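PDB 3LL3: gluconate kinase, which binds ATP and D-xylulose and probably transfers a phosphate group from ATP to a sugar or sugar acid. Local coordinates for residues 45-50 / 94-99; 77-82 / 155-160; 419-424 / 459-464. All coordinates share one frame; numbering follows the deposited sequence.

Contact 1. Residues 45-50 / 94-99; sequences AEEDPK and TNSITW. With XUL (D-xylulose), chain E.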
loop_
_atom_site.group_PDB
_atom_site.type_symbol
_atom_site.label_atom_id
_atom_site.label_comp_id
_atom_site.label_asym_id
_atom_site.label_seq_id
_atom_site.Cartn_x
_atom_site.Cartn_y
_atom_site.Cartn_z
ATOM N N ALA A 45 -22.575 -19.619 6.575
ATOM C CA ALA A 45 -21.619 -20.374 7.366
ATOM C C ALA A 45 -22.342 -21.172 8.441
ATOM O O ALA A 45 -22.498 -20.707 9.573
ATOM C CB ALA A 45 -20.591 -19.431 7.983
ATOM N N GLU A 46 -22.800 -22.366 8.072
ATOM C CA GLU A 46 -23.587 -23.216 8.963
ATOM C C GLU A 46 -22.912 -24.570 9.101
ATOM O O GLU A 46 -22.104 -24.964 8.258
ATOM C CB GLU A 46 -25.001 -23.432 8.410
ATOM C CG GLU A 46 -25.804 -22.161 8.179
ATOM C CD GLU A 46 -27.205 -22.444 7.641
ATOM O OE1 GLU A 46 -27.536 -23.625 7.404
ATOM O OE2 GLU A 46 -27.976 -21.485 7.462
ATOM N N GLU A 47 -23.235 -25.285 10.167
ATOM C CA GLU A 47 -22.844 -26.682 10.234
ATOM C C GLU A 47 -23.978 -27.509 10.806
ATOM O O GLU A 47 -24.855 -26.986 11.505
ATOM C CB GLU A 47 -21.525 -26.877 10.999
ATOM C CG GLU A 47 -21.342 -25.974 12.200
ATOM C CD GLU A 47 -19.877 -25.831 12.626
ATOM O OE1 GLU A 47 -19.629 -25.674 13.841
ATOM O OE2 GLU A 47 -18.977 -25.873 11.762
ATOM N N ASP A 48 -23.966 -28.799 10.483
ATOM C CA ASP A 48 -25.024 -29.721 10.893
ATOM C C ASP A 48 -24.790 -30.216 12.325
ATOM O O ASP A 48 -23.820 -30.933 12.591
ATOM C CB ASP A 48 -25.090 -30.898 9.913
ATOM C CG ASP A 48 -26.257 -31.849 10.194
ATOM O OD1 ASP A 48 -26.833 -31.815 11.305
ATOM O OD2 ASP A 48 -26.590 -32.645 9.291
ATOM N N PRO A 49 -25.674 -29.817 13.256
ATOM C CA PRO A 49 -25.535 -30.204 14.662
ATOM C C PRO A 49 -25.489 -31.722 14.834
ATOM O O PRO A 49 -24.780 -32.187 15.721
ATOM C CB PRO A 49 -26.790 -29.614 15.310
ATOM C CG PRO A 49 -27.131 -28.472 14.459
ATOM C CD PRO A 49 -26.815 -28.909 13.057
ATOM N N LYS A 50 -26.211 -32.467 13.998
ATOM C CA LYS A 50 -26.174 -33.936 14.044
ATOM C C LYS A 50 -24.777 -34.512 13.734
ATOM O O LYS A 50 -24.313 -35.438 14.412
ATOM C CB LYS A 50 -27.221 -34.537 13.099
ATOM C CG LYS A 50 -28.648 -34.339 13.559
ATOM C CD LYS A 50 -29.648 -34.756 12.493
ATOM C CE LYS A 50 -31.004 -35.035 13.108
ATOM N NZ LYS A 50 -30.915 -36.117 14.132
ATOM N N THR A 94 -33.225 -25.603 12.383
ATOM C CA THR A 94 -32.170 -24.934 11.629
ATOM C C THR A 94 -30.879 -25.720 11.819
ATOM O O THR A 94 -30.786 -26.570 12.701
ATOM C CB THR A 94 -31.873 -23.519 12.182
ATOM O OG1 THR A 94 -31.301 -23.643 13.485
ATOM C CG2 THR A 94 -33.130 -22.664 12.289
ATOM N N ASN A 95 -29.885 -25.433 10.995
ATOM C CA ASN A 95 -28.522 -25.874 11.285
ATOM C C ASN A 95 -27.915 -24.983 12.362
ATOM O O ASN A 95 -28.564 -24.063 12.863
ATOM C CB ASN A 95 -27.655 -25.805 10.031
ATOM C CG ASN A 95 -27.971 -26.907 9.043
ATOM O OD1 ASN A 95 -28.158 -28.058 9.421
ATOM N ND2 ASN A 95 -28.018 -26.557 7.766
ATOM N N SER A 96 -26.661 -25.240 12.710
ATOM C CA SER A 96 -25.959 -24.354 13.615
ATOM C C SER A 96 -25.433 -23.190 12.800
ATOM O O SER A 96 -24.562 -23.364 11.948
ATOM C CB SER A 96 -24.815 -25.083 14.313
ATOM O OG SER A 96 -24.119 -24.205 15.179
ATOM N N ILE A 97 -25.975 -22.004 13.046
ATOM C CA ILE A 97 -25.539 -20.805 12.344
ATOM C C ILE A 97 -24.333 -20.239 13.079
ATOM O O ILE A 97 -24.479 -19.659 14.154
ATOM C CB ILE A 97 -26.667 -19.758 12.302
ATOM C CG1 ILE A 97 -27.943 -20.379 11.733
ATOM C CG2 ILE A 97 -26.255 -18.545 11.478
ATOM C CD1 ILE A 97 -29.053 -19.398 11.580
ATOM N N THR A 98 -23.138 -20.426 12.520
ATOM C CA THR A 98 -21.904 -20.085 13.243
ATOM C C THR A 98 -21.618 -18.599 13.327
ATOM O O THR A 98 -22.232 -17.792 12.636
ATOM C CB THR A 98 -20.669 -20.750 12.616
ATOM O OG1 THR A 98 -20.338 -20.084 11.389
ATOM C CG2 THR A 98 -20.943 -22.233 12.365
ATOM N N TRP A 99 -20.646 -18.244 14.161
ATOM C CA TRP A 99 -20.276 -16.853 14.327
ATOM C C TRP A 99 -19.963 -16.217 12.970
ATOM O O TRP A 99 -20.192 -15.035 12.793
ATOM C CB TRP A 99 -19.072 -16.714 15.261
ATOM C CG TRP A 99 -17.824 -17.217 14.636
ATOM C CD1 TRP A 99 -17.343 -18.497 14.677
ATOM C CD2 TRP A 99 -16.905 -16.466 13.841
ATOM N NE1 TRP A 99 -16.176 -18.581 13.961
ATOM C CE2 TRP A 99 -15.883 -17.349 13.439
ATOM C CE3 TRP A 99 -16.841 -15.129 13.440
ATOM C CZ2 TRP A 99 -14.805 -16.938 12.648
ATOM C CZ3 TRP A 99 -15.780 -14.725 12.661
ATOM C CH2 TRP A 99 -14.771 -15.625 12.274
HETATM C C1 XUL E . -14.472 -14.913 20.750
HETATM C C2 XUL E . -15.226 -14.410 19.507
HETATM C C3 XUL E . -15.241 -15.257 18.204
HETATM C C4 XUL E . -14.770 -16.717 18.349
HETATM C C5 XUL E . -15.765 -17.620 19.102
HETATM O O1 XUL E . -13.391 -14.056 21.033
HETATM O O2 XUL E . -15.763 -13.328 19.540
HETATM O O3 XUL E . -14.395 -14.661 17.253
HETATM O O4 XUL E . -14.586 -17.230 17.049
HETATM O O5 XUL E . -15.586 -18.974 18.760
HETATM O O HOH W 1 -30.350 -23.396 9.037
HETATM O O HOH W 2 -21.595 -24.721 15.178
#
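Glu46 pairs with Ile97, and Glu47 with Ser96, in a small antiparallel sheet of two short strands. Glu47 and Ser96 are the hydrogen-bonded pair: Glu47 N gives to Ser96 O at 2.9 Å, and Ser96 N returns a bond to Glu47 O at 2.8 Å. Just before strand 46-47, Ala45 O is gripped twice by Thr98. Thr98 N donates to Ala45 O at 3.0 Å. Thr98 OG1 stands between its backbone N and carbonyl carbon (chi1 74°), which lets the hydroxyl join that N-H at Ala45 O, at 2.9 Å and from above the carbonyl plane. The methyl CG2 of Thr98 lies 3.8 Å from Glu47 CD, and the two side chains cross at about a right angle. On the face of Glu46, its OE1 accepts from Asn95 ND2 at 3.0 Å. This bond is nearly straight (167°) and lies in the amide plane of Asn95. On the other face a water bridges Glu47 OE1 and Ser96 OG. O4 of D-xylulose lies over one side of the Trp99 ring, 3.7 Å from NE1. Asp48 N-caps helix 49-65, its OD1 accepting from Lys50 N. Pro49 packs on Tyr160 of helix 157-166. Pro49 and Ser96 also share Ile84 of strand 84-86.

Contact 2. Residues 77-82 / 155-160; sequences SSQMHS and IGIKEY. With XUL (D-xylulose), chain E.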
loop_
_atom_site.group_PDB
_atom_site.type_symbol
_atom_site.label_atom_id
_atom_site.label_comp_id
_atom_site.label_asym_id
_atom_site.label_seq_id
_atom_site.Cartn_x
_atom_site.Cartn_y
_atom_site.Cartn_z
ATOM N N SER A 77 -15.270 -27.103 26.073
ATOM C CA SER A 77 -14.898 -25.800 25.550
ATOM C C SER A 77 -15.574 -25.711 24.181
ATOM O O SER A 77 -15.656 -26.712 23.462
ATOM C CB SER A 77 -13.383 -25.692 25.409
ATOM O OG SER A 77 -13.028 -24.490 24.755
ATOM N N SER A 78 -16.109 -24.547 23.833
ATOM C CA SER A 78 -16.928 -24.459 22.627
ATOM C C SER A 78 -16.789 -23.125 21.891
ATOM O O SER A 78 -16.636 -22.081 22.524
ATOM C CB SER A 78 -18.401 -24.701 22.994
ATOM O OG SER A 78 -19.252 -24.488 21.881
ATOM N N GLN A 79 -16.856 -23.179 20.561
ATOM C CA GLN A 79 -17.015 -21.992 19.740
ATOM C C GLN A 79 -18.161 -21.149 20.301
ATOM O O GLN A 79 -19.050 -21.670 20.963
ATOM C CB GLN A 79 -17.366 -22.394 18.311
ATOM C CG GLN A 79 -18.714 -23.083 18.217
ATOM C CD GLN A 79 -18.984 -23.692 16.852
ATOM O OE1 GLN A 79 -18.640 -24.846 16.586
ATOM N NE2 GLN A 79 -19.645 -22.929 15.995
HETATM N N MSE A 80 -18.122 -19.854 20.030
HETATM C CA MSE A 80 -19.106 -18.911 20.544
HETATM C C MSE A 80 -20.046 -18.418 19.458
HETATM O O MSE A 80 -19.763 -18.574 18.277
HETATM C CB MSE A 80 -18.407 -17.712 21.163
HETATM C CG MSE A 80 -17.492 -18.073 22.302
HETATM SE SE MSE A 80 -16.727 -16.482 23.161
HETATM C CE MSE A 80 -18.333 -15.932 24.190
ATOM N N HIS A 81 -21.174 -17.852 19.884
ATOM C CA HIS A 81 -22.057 -17.092 19.011
ATOM C C HIS A 81 -22.904 -17.962 18.079
ATOM O O HIS A 81 -23.608 -17.435 17.222
ATOM C CB HIS A 81 -21.262 -16.071 18.174
ATOM C CG HIS A 81 -20.245 -15.290 18.954
ATOM N ND1 HIS A 81 -20.559 -14.566 20.087
ATOM C CD2 HIS A 81 -18.919 -15.103 18.750
ATOM C CE1 HIS A 81 -19.467 -13.990 20.558
ATOM N NE2 HIS A 81 -18.459 -14.295 19.762
ATOM N N SER A 82 -22.845 -19.279 18.231
ATOM C CA SER A 82 -23.628 -20.146 17.356
ATOM C C SER A 82 -25.101 -20.116 17.777
ATOM O O SER A 82 -25.423 -19.859 18.932
ATOM C CB SER A 82 -23.105 -21.585 17.353
ATOM O OG SER A 82 -23.448 -22.278 18.552
ATOM N N ILE A 155 -30.745 -21.985 20.998
ATOM C CA ILE A 155 -29.601 -22.469 21.759
ATOM C C ILE A 155 -28.336 -22.409 20.930
ATOM O O ILE A 155 -28.374 -22.066 19.753
ATOM C CB ILE A 155 -29.805 -23.936 22.204
ATOM C CG1 ILE A 155 -29.903 -24.846 20.981
ATOM C CG2 ILE A 155 -31.061 -24.077 23.091
ATOM C CD1 ILE A 155 -30.285 -26.304 21.328
ATOM N N GLY A 156 -27.213 -22.765 21.551
ATOM C CA GLY A 156 -25.956 -22.871 20.832
ATOM C C GLY A 156 -25.538 -24.323 20.755
ATOM O O GLY A 156 -26.147 -25.185 21.393
ATOM N N ILE A 157 -24.488 -24.599 19.990
ATOM C CA ILE A 157 -24.025 -25.970 19.792
ATOM C C ILE A 157 -23.603 -26.658 21.095
ATOM O O ILE A 157 -23.780 -27.872 21.245
ATOM C CB ILE A 157 -22.850 -26.028 18.792
ATOM C CG1 ILE A 157 -22.488 -27.483 18.493
ATOM C CG2 ILE A 157 -21.634 -25.284 19.356
ATOM C CD1 ILE A 157 -23.529 -28.208 17.654
ATOM N N LYS A 158 -23.011 -25.926 22.035
ATOM C CA LYS A 158 -22.666 -26.592 23.284
ATOM C C LYS A 158 -23.935 -27.073 24.015
ATOM O O LYS A 158 -23.974 -28.201 24.498
ATOM C CB LYS A 158 -21.753 -25.764 24.198
ATOM C CG LYS A 158 -21.474 -26.462 25.551
ATOM C CD LYS A 158 -20.235 -25.883 26.285
ATOM C CE LYS A 158 -20.540 -24.539 26.964
ATOM N NZ LYS A 158 -21.306 -24.724 28.247
ATOM N N GLU A 159 -24.958 -26.221 24.083
ATOM C CA GLU A 159 -26.247 -26.585 24.683
ATOM C C GLU A 159 -26.867 -27.788 23.964
ATOM O O GLU A 159 -27.373 -28.707 24.594
ATOM C CB GLU A 159 -27.229 -25.410 24.630
ATOM C CG GLU A 159 -26.855 -24.233 25.513
ATOM C CD GLU A 159 -25.654 -23.504 24.966
ATOM O OE1 GLU A 159 -25.699 -23.152 23.761
ATOM O OE2 GLU A 159 -24.662 -23.320 25.723
ATOM N N TYR A 160 -26.817 -27.763 22.640
ATOM C CA TYR A 160 -27.338 -28.851 21.837
ATOM C C TYR A 160 -26.721 -30.183 22.232
ATOM O O TYR A 160 -27.445 -31.147 22.519
ATOM C CB TYR A 160 -27.085 -28.607 20.348
ATOM C CG TYR A 160 -27.583 -29.772 19.510
ATOM C CD1 TYR A 160 -28.937 -30.016 19.368
ATOM C CD2 TYR A 160 -26.695 -30.641 18.883
ATOM C CE1 TYR A 160 -29.400 -31.087 18.624
ATOM C CE2 TYR A 160 -27.149 -31.715 18.129
ATOM C CZ TYR A 160 -28.501 -31.932 18.003
ATOM O OH TYR A 160 -28.951 -33.000 17.249
HETATM C C1 XUL E . -14.472 -14.913 20.750
HETATM C C2 XUL E . -15.226 -14.410 19.507
HETATM C C3 XUL E . -15.241 -15.257 18.204
HETATM C C4 XUL E . -14.770 -16.717 18.349
HETATM C C5 XUL E . -15.765 -17.620 19.102
HETATM O O1 XUL E . -13.391 -14.056 21.033
HETATM O O2 XUL E . -15.763 -13.328 19.540
HETATM O O3 XUL E . -14.395 -14.661 17.253
HETATM O O4 XUL E . -14.586 -17.230 17.049
HETATM O O5 XUL E . -15.586 -18.974 18.760
#
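Lys158 lies against Ser78 near the start of helix 157-166, and its side chain can be followed outward. CB sits 3.6 Å from Ser78 OG. CG is anti to the backbone N (chi1 177°), and the chain runs on past the serine, with CD 3.9 Å from Ser78 CB. Bends at the third and fourth torsions then carry the tip away from segment 77-82. There NZ binds Leu235 O and forms a salt bridge with Asp172, so the buried charge has its partners outside the two segments. Ser78 OG also touches Ile157 CG2 at 3.6 Å, and it donates in the carbonyl plane to a lone pair of Gln79 O. The same methyl, Ile157 CG2, meets Gln79 CG at 3.8 Å, with the two side chains crossing at about a right angle.

Segment 77-82 is the end of strand 70-78 and the loop behind it, in the actin-like ATPase fold of the N-terminal domain. The helix start is held from this loop. Gly156 is the N-cap and has no side chain to cap with. Ser82 OG, from across the contact, accepts from Ile157 N at 2.9 Å in a nearly straight bond (168°). Glu159 OE1 folds back to Gly156 N at 2.7 Å, a weak bond.

The other side of the loop carries the sugar. Met80, a selenomethionine, gives its backbone N to O5 of D-xylulose at 3.0 Å. Its CB lies over the centre of one face of the His81 ring. His81 NE2 donates to O2 of D-xylulose at 2.9 Å, while ND1 bonds to Gly178 O, which probably helps fix the rotation of the imidazole.

Contact 3. Residues 419-424 / 459-464; sequences VPIVTM and KVYFPN
Thr423 has OG1 between its backbone N and carbonyl carbon (chi1 50°), which sets the hydroxyl 3.0 Å from Lys459 O. The methyl CG2 is then anti to the carbonyl carbon and lies 3.9 Å from Tyr461 CE2. Tyr461 has CG anti to its own carbonyl carbon (chi1 -61°). Its ring edge meets Ile421 O in plane, with CD2 at 3.6 Å. The phenol OH goes on to Asp407 and Arg410.

The two strands run antiparallel, their axes 160° apart. Ile421 and Tyr461 are the hydrogen-bonded pair: Ile421 N gives to Tyr461 O at 2.9 Å, and Tyr461 N to Ile421 O at 2.7 Å. Thr423 N adds a bond to Lys459 O at 2.8 Å. On the opposite face Val422 packs on Val460. Pro420 touches Val460 CG1 with CB, and its CG is 4.0 Å from Phe462 CD2.

Past the strand, Pro463 lays its ring against the backbone where Val419 joins Pro420, with CG 3.6 Å from Val419 N. An alanine here would lack CG and CD, and would probably open a gap beside Val419 and leave the chain before Asn464 freer to turn.

Ile421 packs on Cys413 and Ala414 of helix 407-417, the helix that leads into strand 421-424. Strand 457-461 is one of the two edge strands, within the chain, of the mixed sheet in the C-terminal, actin-like ATPase half of this FGGY kinase.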
loop_
_atom_site.group_PDB
_atom_site.type_symbol
_atom_site.label_atom_id
_atom_site.label_comp_id
_atom_site.label_asym_id
_atom_site.label_seq_id
_atom_site.Cartn_x
_atom_site.Cartn_y
_atom_site.Cartn_z
ATOM N N VAL A 419 6.235 -5.301 26.543
ATOM C CA VAL A 419 6.028 -6.049 27.775
ATOM C C VAL A 419 6.595 -7.458 27.520
ATOM O O VAL A 419 6.717 -7.886 26.362
ATOM C CB VAL A 419 4.521 -6.094 28.203
ATOM C CG1 VAL A 419 3.872 -4.721 28.129
ATOM C CG2 VAL A 419 3.754 -7.035 27.346
ATOM N N PRO A 420 6.984 -8.175 28.582
ATOM C CA PRO A 420 7.544 -9.502 28.313
ATOM C C PRO A 420 6.512 -10.443 27.687
ATOM O O PRO A 420 5.324 -10.402 28.040
ATOM C CB PRO A 420 7.957 -9.997 29.702
ATOM C CG PRO A 420 8.094 -8.749 30.528
ATOM C CD PRO A 420 7.043 -7.828 30.011
ATOM N N ILE A 421 6.976 -11.280 26.763
ATOM C CA ILE A 421 6.145 -12.286 26.126
ATOM C C ILE A 421 6.469 -13.639 26.768
ATOM O O ILE A 421 7.637 -14.059 26.803
ATOM C CB ILE A 421 6.422 -12.342 24.598
ATOM C CG1 ILE A 421 6.049 -11.009 23.920
ATOM C CG2 ILE A 421 5.762 -13.567 23.966
ATOM C CD1 ILE A 421 4.572 -10.785 23.784
ATOM N N VAL A 422 5.446 -14.294 27.311
ATOM C CA VAL A 422 5.603 -15.610 27.918
ATOM C C VAL A 422 4.939 -16.685 27.082
ATOM O O VAL A 422 3.722 -16.671 26.902
ATOM C CB VAL A 422 4.991 -15.652 29.328
ATOM C CG1 VAL A 422 5.215 -17.014 29.954
ATOM C CG2 VAL A 422 5.558 -14.538 30.183
ATOM N N THR A 423 5.729 -17.624 26.574
ATOM C CA THR A 423 5.179 -18.712 25.783
ATOM C C THR A 423 4.837 -19.854 26.725
ATOM O O THR A 423 5.372 -19.932 27.828
ATOM C CB THR A 423 6.143 -19.177 24.681
ATOM O OG1 THR A 423 7.439 -19.410 25.251
ATOM C CG2 THR A 423 6.259 -18.117 23.612
HETATM N N MSE A 424 3.925 -20.719 26.303
HETATM C CA MSE A 424 3.362 -21.730 27.196
HETATM C C MSE A 424 3.748 -23.118 26.734
HETATM O O MSE A 424 3.928 -23.362 25.539
HETATM C CB MSE A 424 1.830 -21.620 27.242
HETATM C CG MSE A 424 1.333 -20.194 27.399
HETATM SE SE MSE A 424 1.917 -19.372 29.094
HETATM C CE MSE A 424 1.113 -20.718 30.310
ATOM N N LYS A 459 8.975 -20.329 27.793
ATOM C CA LYS A 459 10.051 -19.351 27.571
ATOM C C LYS A 459 9.553 -17.920 27.767
ATOM O O LYS A 459 8.377 -17.641 27.520
ATOM C CB LYS A 459 10.631 -19.495 26.159
ATOM C CG LYS A 459 11.867 -20.380 26.084
ATOM C CD LYS A 459 11.577 -21.742 25.508
ATOM C CE LYS A 459 11.735 -21.735 24.000
ATOM N NZ LYS A 459 13.115 -22.119 23.625
ATOM N N VAL A 460 10.432 -17.024 28.216
ATOM C CA VAL A 460 10.081 -15.613 28.339
ATOM C C VAL A 460 10.959 -14.771 27.394
ATOM O O VAL A 460 12.164 -15.028 27.246
ATOM C CB VAL A 460 10.266 -15.084 29.762
ATOM C CG1 VAL A 460 9.735 -13.669 29.868
ATOM C CG2 VAL A 460 9.603 -15.997 30.777
ATOM N N TYR A 461 10.350 -13.782 26.755
ATOM C CA TYR A 461 11.070 -12.874 25.868
ATOM C C TYR A 461 10.919 -11.450 26.381
ATOM O O TYR A 461 9.809 -10.925 26.394
ATOM C CB TYR A 461 10.503 -12.986 24.448
ATOM C CG TYR A 461 10.649 -14.377 23.871
ATOM C CD1 TYR A 461 11.686 -14.684 22.999
ATOM C CD2 TYR A 461 9.764 -15.386 24.214
ATOM C CE1 TYR A 461 11.827 -15.946 22.476
ATOM C CE2 TYR A 461 9.900 -16.652 23.698
ATOM C CZ TYR A 461 10.936 -16.932 22.829
ATOM O OH TYR A 461 11.085 -18.212 22.317
ATOM N N PHE A 462 12.019 -10.827 26.815
ATOM C CA PHE A 462 11.947 -9.443 27.277
ATOM C C PHE A 462 12.153 -8.464 26.131
ATOM O O PHE A 462 12.911 -8.746 25.208
ATOM C CB PHE A 462 12.967 -9.172 28.380
ATOM C CG PHE A 462 12.804 -10.062 29.576
ATOM C CD1 PHE A 462 13.466 -11.285 29.638
ATOM C CD2 PHE A 462 11.979 -9.690 30.626
ATOM C CE1 PHE A 462 13.297 -12.141 30.744
ATOM C CE2 PHE A 462 11.819 -10.534 31.742
ATOM C CZ PHE A 462 12.487 -11.763 31.789
ATOM N N PRO A 463 11.470 -7.309 26.185
ATOM C CA PRO A 463 11.635 -6.271 25.157
ATOM C C PRO A 463 13.099 -5.855 25.058
ATOM O O PRO A 463 13.736 -5.630 26.079
ATOM C CB PRO A 463 10.793 -5.111 25.690
ATOM C CG PRO A 463 9.758 -5.792 26.580
ATOM C CD PRO A 463 10.512 -6.911 27.230
ATOM N N ASN A 464 13.630 -5.812 23.844
ATOM C CA ASN A 464 14.927 -5.208 23.583
ATOM C C ASN A 464 14.708 -3.687 23.497
ATOM O O ASN A 464 13.941 -3.203 22.654
ATOM C CB ASN A 464 15.517 -5.809 22.302
ATOM C CG ASN A 464 16.770 -5.103 21.841
ATOM O OD1 ASN A 464 16.741 -3.918 21.504
ATOM N ND2 ASN A 464 17.881 -5.840 21.790
#

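In the fold
Contacts 1 and 2 lie side by side in the N-terminal domain, their centres about 10 Å apart. Their segments alternate along the chain: 45-50, 77-82, 94-99, 155-160. They touch where Pro49 meets Tyr160, Ser96 meets Ser82 and Trp99 meets Met80. Both reach the bound D-xylulose, so both contribute residues to the sugar pocket. Contact 3 comes later in the chain, on the other side of its centre. Its centre is about 39 Å from that of contact 1 and about 33 Å from that of contact 2. It belongs to the seven-stranded sheet of the other half, where the side chain of Tyr461 lies about 12 Å from the bound ATP.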